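Local coordinates for BF1531-like N-terminal domain-containing protein (Bacteroides fragilis, PDB 3SLR) that is of unknown function but carries a magnesium-binding phosphatase domain and may hydrolyse ester bonds, at residues 313-316 and 317-320; 369-372 and 373-376. All coordinates share one frame; numbering follows the deposited sequence.

In the fold
Interaction 1 comes first along the chain, in helix 313-324, which links strands 305-309 and 331-334, the two outermost strands of the four-stranded parallel sheet that carries the magnesium site. Interaction 2 follows near the C-terminal end of the model, in the loop after helix 363-368. The centres of interactions 1 and 2 are about 23 Å apart and their nearest atoms about 13 Å, so they do not touch. The chain is the N-terminal portion of a longer protein and has two domains. Interaction 1 lies within the phosphatase domain and brings a lysine to the metal site, whereas 369-376 runs between helices 203-217 and 255-270, near the middle of the molecule and away from that site.

Interaction 1 (313-316 and 317-320); sequences KADN and IRTI
Lys-313 O accepts the backbone N-H of Ile-317 at 2.8 Å, and CG1 of Ile-317 packs 3.3 Å from the same Lys-313 oxygen. The lysine side chain leaves this first turn of the helix for the magnesium site, where NZ bridges to Asp-335, bonds to Cys-278 O and reaches Asp-228 weakly; this is consistent with the motif III lysine of haloacid dehalogenase phosphatases. Ala-314 O accepts Arg-318 N; Ala-314 CB lies 3.9 Å from Arg-318 NH2, and Ala-314 C lies over one face of the guanidinium as the arginine runs back along the helix surface. CG of Arg-318 stands beside its own backbone N (chi1 -60°) and the chain is extended from there to NE, bringing NH1 to Asp-315. The carboxylate comes to the edge of the guanidinium, with the two planes turned 57° apart. At 2.5 Å the salt bridge from Asp-315 OD1 to Arg-318 NH1 is very short, and the arginine has two conformers, so its exact geometry is doubtful. Arg-318 NH2 has a second partner in His-347 O. Asn-316 OD1 receives a proton from a water that also lies 2.6 Å from Thr-319 OG1, and Asn-316 ND2 is hydrogen-bonded to Asn-309 OD1. The helix rests on strands 305-309 and 274-280 through Asn-316 and Ile-320 and meets helix 338-347 through Ala-314 and Ile-317.

Interaction 2 (369-372 and 373-376); sequences TLNL and FETA
The Phe-373 ring lies over Leu-372 O and reaches back along that residue's side chain, Phe-373 CD2 coming 3.6 Å from Leu-372 CB. Both residues occupy the middle of a type I beta turn running from Asn-371 to Glu-374, just after helix 363-368. Asn-371, with positive phi, is where the chain leaves helical geometry and swings into the turn. Leu-372 O stands over one face of the ring, 3.8 Å from Phe-373 CG; from outside the turn, Trp-264 and Leu-268 of helix 255-270 also touch the ring.

Across the turn its first and last residues are tied by their side chains. With CG of Asn-371 anti to its own N (chi1 -166°), the amide reaches Glu-374, whose chain bends at chi2 to meet it. Asn-371 ND2 donates to OE1 of Glu-374 at 3.0 Å in a nearly straight bond (170°). The acceptor lies almost in the amide plane, and ND2 meets OE1 on its anti side, 20° out of the carboxylate plane. The same nitrogen also bonds to Asp-212 of helix 203-217, so one amide serves two carboxylates, and their closeness could disfavour charge on both. The turn thus bridges helices 203-217 and 255-270. On the backbone, a single water donates to both Leu-372 O and Glu-374 O, 2.8 Å from each.

Interaction 1 (313-316 and 317-320)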
ATOM      1  N   LYS A 313     -14.356 -14.902 -19.895  1.00 22.53           N
ATOM      2  CA  LYS A 313     -14.294 -13.670 -19.124  1.00 20.89           C
ATOM      3  C   LYS A 313     -13.434 -12.584 -19.792  1.00 19.99           C
ATOM      4  O   LYS A 313     -13.671 -11.393 -19.598  1.00 19.20           O
ATOM      5  CB  LYS A 313     -13.846 -13.965 -17.695  1.00 16.84           C
ATOM      6  CG  LYS A 313     -14.845 -14.856 -16.977  1.00 18.56           C
ATOM      7  CD  LYS A 313     -14.618 -14.869 -15.481  1.00 16.60           C
ATOM      8  CE  LYS A 313     -15.736 -15.614 -14.787  1.00 19.24           C
ATOM      9  NZ  LYS A 313     -15.810 -15.270 -13.344  1.00 18.17           N
ATOM     10  N   ALA A 314     -12.465 -12.995 -20.603  1.00 19.17           N
ATOM     11  CA  ALA A 314     -11.648 -12.018 -21.327  1.00 22.53           C
ATOM     12  C   ALA A 314     -12.527 -11.097 -22.177  1.00 20.90           C
ATOM     13  O   ALA A 314     -12.406  -9.870 -22.100  1.00 18.37           O
ATOM     14  CB  ALA A 314     -10.608 -12.712 -22.186  1.00 25.06           C
ATOM     15  N   ASP A 315     -13.416 -11.688 -22.981  1.00 21.37           N
ATOM     16  CA  ASP A 315     -14.329 -10.913 -23.817  1.00 19.22           C
ATOM     17  C   ASP A 315     -15.224 -10.034 -22.953  1.00 20.45           C
ATOM     18  O   ASP A 315     -15.466  -8.867 -23.269  1.00 17.51           O
ATOM     19  CB  ASP A 315     -15.209 -11.828 -24.682  1.00 23.05           C
ATOM     20  CG  ASP A 315     -14.455 -12.453 -25.852  1.00 29.13           C
ATOM     21  OD1 ASP A 315     -13.332 -12.017 -26.164  1.00 28.95           O
ATOM     22  OD2 ASP A 315     -15.008 -13.381 -26.478  1.00 34.13           O
ATOM     23  N   ASN A 316     -15.725 -10.606 -21.858  1.00 19.60           N
ATOM     24  CA  ASN A 316     -16.592  -9.863 -20.953  1.00 17.85           C
ATOM     25  C   ASN A 316     -15.896  -8.658 -20.327  1.00 15.39           C
ATOM     26  O   ASN A 316     -16.491  -7.588 -20.190  1.00 16.60           O
ATOM     27  CB  ASN A 316     -17.183 -10.789 -19.884  1.00 17.40           C
ATOM     28  CG  ASN A 316     -18.303 -11.668 -20.429  1.00 20.29           C
ATOM     29  OD1 ASN A 316     -18.940 -11.326 -21.428  1.00 18.46           O
ATOM     30  ND2 ASN A 316     -18.545 -12.806 -19.777  1.00 19.25           N
ATOM     31  N   ILE A 317     -14.631  -8.820 -19.964  1.00 17.22           N
ATOM     32  CA  ILE A 317     -13.874  -7.695 -19.419  1.00 19.60           C
ATOM     33  C   ILE A 317     -13.647  -6.585 -20.459  1.00 17.65           C
ATOM     34  O   ILE A 317     -13.666  -5.399 -20.126  1.00 17.39           O
ATOM     35  CB  ILE A 317     -12.571  -8.152 -18.759  1.00 15.98           C
ATOM     36  CG1 ILE A 317     -12.908  -8.948 -17.490  1.00 19.24           C
ATOM     37  CG2 ILE A 317     -11.678  -6.944 -18.421  1.00 17.94           C
ATOM     38  CD1 ILE A 317     -11.717  -9.638 -16.858  1.00 20.71           C
ATOM     39  N   ARG A 318     -13.451  -6.965 -21.714  0.57 18.54           N
ATOM     40  CA  ARG A 318     -13.388  -5.959 -22.768  0.57 19.27           C
ATOM     41  C   ARG A 318     -14.701  -5.188 -22.833  0.57 18.78           C
ATOM     42  O   ARG A 318     -14.704  -3.963 -22.954  0.57 19.67           O
ATOM     43  CB  ARG A 318     -13.029  -6.591 -24.113  0.57 20.40           C
ATOM     44  CG  ARG A 318     -11.684  -7.301 -24.086  0.57 22.05           C
ATOM     45  CD  ARG A 318     -11.270  -7.822 -25.458  0.57 23.24           C
ATOM     46  NE  ARG A 318     -10.122  -8.713 -25.325  0.57 28.01           N
ATOM     47  CZ  ARG A 318     -10.203 -10.038 -25.288  0.57 26.03           C
ATOM     48  NH1 ARG A 318     -11.376 -10.636 -25.399  0.57 27.97           N
ATOM     49  NH2 ARG A 318      -9.105 -10.766 -25.156  0.57 27.62           N
ATOM     50  N   THR A 319     -15.818  -5.903 -22.711  1.00 19.20           N
ATOM     51  CA  THR A 319     -17.128  -5.265 -22.721  1.00 18.82           C
ATOM     52  C   THR A 319     -17.234  -4.255 -21.581  1.00 19.32           C
ATOM     53  O   THR A 319     -17.646  -3.109 -21.777  1.00 19.05           O
ATOM     54  CB  THR A 319     -18.262  -6.308 -22.635  1.00 23.02           C
ATOM     55  OG1 THR A 319     -18.244  -7.115 -23.818  1.00 21.21           O
ATOM     56  CG2 THR A 319     -19.611  -5.622 -22.516  1.00 21.10           C
ATOM     57  N   ILE A 320     -16.841  -4.685 -20.388  1.00 18.26           N
ATOM     58  CA  ILE A 320     -16.825  -3.806 -19.231  1.00 17.73           C
ATOM     59  C   ILE A 320     -15.928  -2.578 -19.458  1.00 19.05           C
ATOM     60  O   ILE A 320     -16.342  -1.444 -19.206  1.00 21.26           O
ATOM     61  CB  ILE A 320     -16.375  -4.572 -17.974  1.00 18.39           C
ATOM     62  CG1 ILE A 320     -17.459  -5.578 -17.572  1.00 23.29           C
ATOM     63  CG2 ILE A 320     -16.083  -3.587 -16.846  1.00 18.96           C
ATOM     64  CD1 ILE A 320     -16.992  -6.630 -16.597  1.00 18.63           C
TER
HETATM   65  O   HOH W   1     -19.714  -9.245 -23.347  1.00 29.51           O

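Interaction 2 (369-372 and 373-376)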
ATOM      1  N   THR A 369      -1.637  -7.225   1.392  1.00 13.21           N
ATOM      2  CA  THR A 369      -0.208  -7.250   1.057  1.00 14.57           C
ATOM      3  C   THR A 369       0.099  -6.620  -0.295  1.00 15.09           C
ATOM      4  O   THR A 369       1.257  -6.327  -0.598  1.00 17.13           O
ATOM      5  CB  THR A 369       0.380  -8.697   1.032  1.00 16.96           C
ATOM      6  OG1 THR A 369      -0.077  -9.386  -0.134  1.00 16.03           O
ATOM      7  CG2 THR A 369      -0.013  -9.505   2.287  1.00 17.17           C
ATOM      8  N   LEU A 370      -0.932  -6.421  -1.106  1.00 14.06           N
ATOM      9  CA  LEU A 370      -0.760  -5.913  -2.464  1.00 14.17           C
ATOM     10  C   LEU A 370      -0.967  -4.395  -2.617  1.00 18.15           C
ATOM     11  O   LEU A 370      -0.558  -3.809  -3.631  1.00 20.36           O
ATOM     12  CB  LEU A 370      -1.716  -6.654  -3.405  1.00 14.98           C
ATOM     13  CG  LEU A 370      -1.628  -8.184  -3.396  1.00 14.71           C
ATOM     14  CD1 LEU A 370      -2.648  -8.785  -4.369  1.00 15.79           C
ATOM     15  CD2 LEU A 370      -0.230  -8.653  -3.731  1.00 15.65           C
ATOM     16  N   ASN A 371      -1.610  -3.770  -1.634  1.00 15.83           N
ATOM     17  CA  ASN A 371      -1.916  -2.334  -1.680  1.00 14.97           C
ATOM     18  C   ASN A 371      -2.454  -1.912  -3.046  1.00 17.05           C
ATOM     19  O   ASN A 371      -1.866  -1.085  -3.729  1.00 17.24           O
ATOM     20  CB  ASN A 371      -0.669  -1.513  -1.346  1.00 14.64           C
ATOM     21  CG  ASN A 371      -0.993  -0.058  -1.048  1.00 15.95           C
ATOM     22  OD1 ASN A 371      -1.920   0.239  -0.299  1.00 17.48           O
ATOM     23  ND2 ASN A 371      -0.227   0.857  -1.644  1.00 17.22           N
ATOM     24  N   LEU A 372      -3.584  -2.483  -3.440  1.00 16.47           N
ATOM     25  CA  LEU A 372      -4.062  -2.342  -4.813  1.00 15.60           C
ATOM     26  C   LEU A 372      -4.578  -0.945  -5.148  1.00 15.09           C
ATOM     27  O   LEU A 372      -4.583  -0.536  -6.318  1.00 15.94           O
ATOM     28  CB  LEU A 372      -5.186  -3.353  -5.067  1.00 15.95           C
ATOM     29  CG  LEU A 372      -4.778  -4.830  -5.037  1.00 18.24           C
ATOM     30  CD1 LEU A 372      -5.991  -5.725  -4.807  1.00 17.04           C
ATOM     31  CD2 LEU A 372      -4.059  -5.221  -6.296  1.00 19.92           C
ATOM     32  N   PHE A 373      -5.039  -0.225  -4.134  1.00 16.62           N
ATOM     33  CA  PHE A 373      -5.783   1.005  -4.366  1.00 16.12           C
ATOM     34  C   PHE A 373      -5.159   2.278  -3.806  1.00 17.69           C
ATOM     35  O   PHE A 373      -5.870   3.198  -3.387  1.00 16.66           O
ATOM     36  CB  PHE A 373      -7.240   0.828  -3.912  1.00 16.59           C
ATOM     37  CG  PHE A 373      -8.000  -0.164  -4.746  1.00 15.80           C
ATOM     38  CD1 PHE A 373      -8.497   0.195  -5.989  1.00 17.35           C
ATOM     39  CD2 PHE A 373      -8.174  -1.466  -4.313  1.00 19.41           C
ATOM     40  CE1 PHE A 373      -9.181  -0.720  -6.780  1.00 21.05           C
ATOM     41  CE2 PHE A 373      -8.867  -2.390  -5.093  1.00 18.73           C
ATOM     42  CZ  PHE A 373      -9.374  -2.022  -6.318  1.00 19.54           C
ATOM     43  N   GLU A 374      -3.828   2.342  -3.826  1.00 17.21           N
ATOM     44  CA  GLU A 374      -3.133   3.592  -3.563  1.00 16.54           C
ATOM     45  C   GLU A 374      -3.736   4.666  -4.432  1.00 20.32           C
ATOM     46  O   GLU A 374      -4.096   4.411  -5.581  1.00 19.15           O
ATOM     47  CB  GLU A 374      -1.649   3.475  -3.910  1.00 17.52           C
ATOM     48  CG  GLU A 374      -0.822   4.647  -3.408  1.00 17.03           C
ATOM     49  CD  GLU A 374      -0.833   4.737  -1.881  1.00 16.33           C
ATOM     50  OE1 GLU A 374      -0.404   3.772  -1.210  1.00 16.48           O
ATOM     51  OE2 GLU A 374      -1.280   5.770  -1.346  1.00 17.55           O
ATOM     52  N   THR A 375      -3.834   5.876  -3.900  1.00 19.09           N
ATOM     53  CA  THR A 375      -4.357   6.971  -4.700  1.00 19.81           C
ATOM     54  C   THR A 375      -3.640   8.272  -4.353  1.00 21.10           C
ATOM     55  O   THR A 375      -2.832   8.310  -3.422  1.00 18.76           O
ATOM     56  CB  THR A 375      -5.885   7.100  -4.542  1.00 23.58           C
ATOM     57  OG1 THR A 375      -6.397   8.025  -5.509  1.00 24.54           O
ATOM     58  CG2 THR A 375      -6.253   7.552  -3.139  1.00 19.84           C
ATOM     59  N   ALA A 376      -3.909   9.329  -5.115  1.00 21.81           N
ATOM     60  CA  ALA A 376      -3.292  10.623  -4.828  1.00 23.28           C
ATOM     61  C   ALA A 376      -4.287  11.791  -4.850  1.00 26.68           C
ATOM     62  O   ALA A 376      -3.894  12.955  -4.879  1.00 30.77           O
ATOM     63  CB  ALA A 376      -2.122  10.883  -5.767  1.00 22.59           C
TER
HETATM   64  O   HOH W   2      -3.955   2.087  -7.199  1.00 17.93           O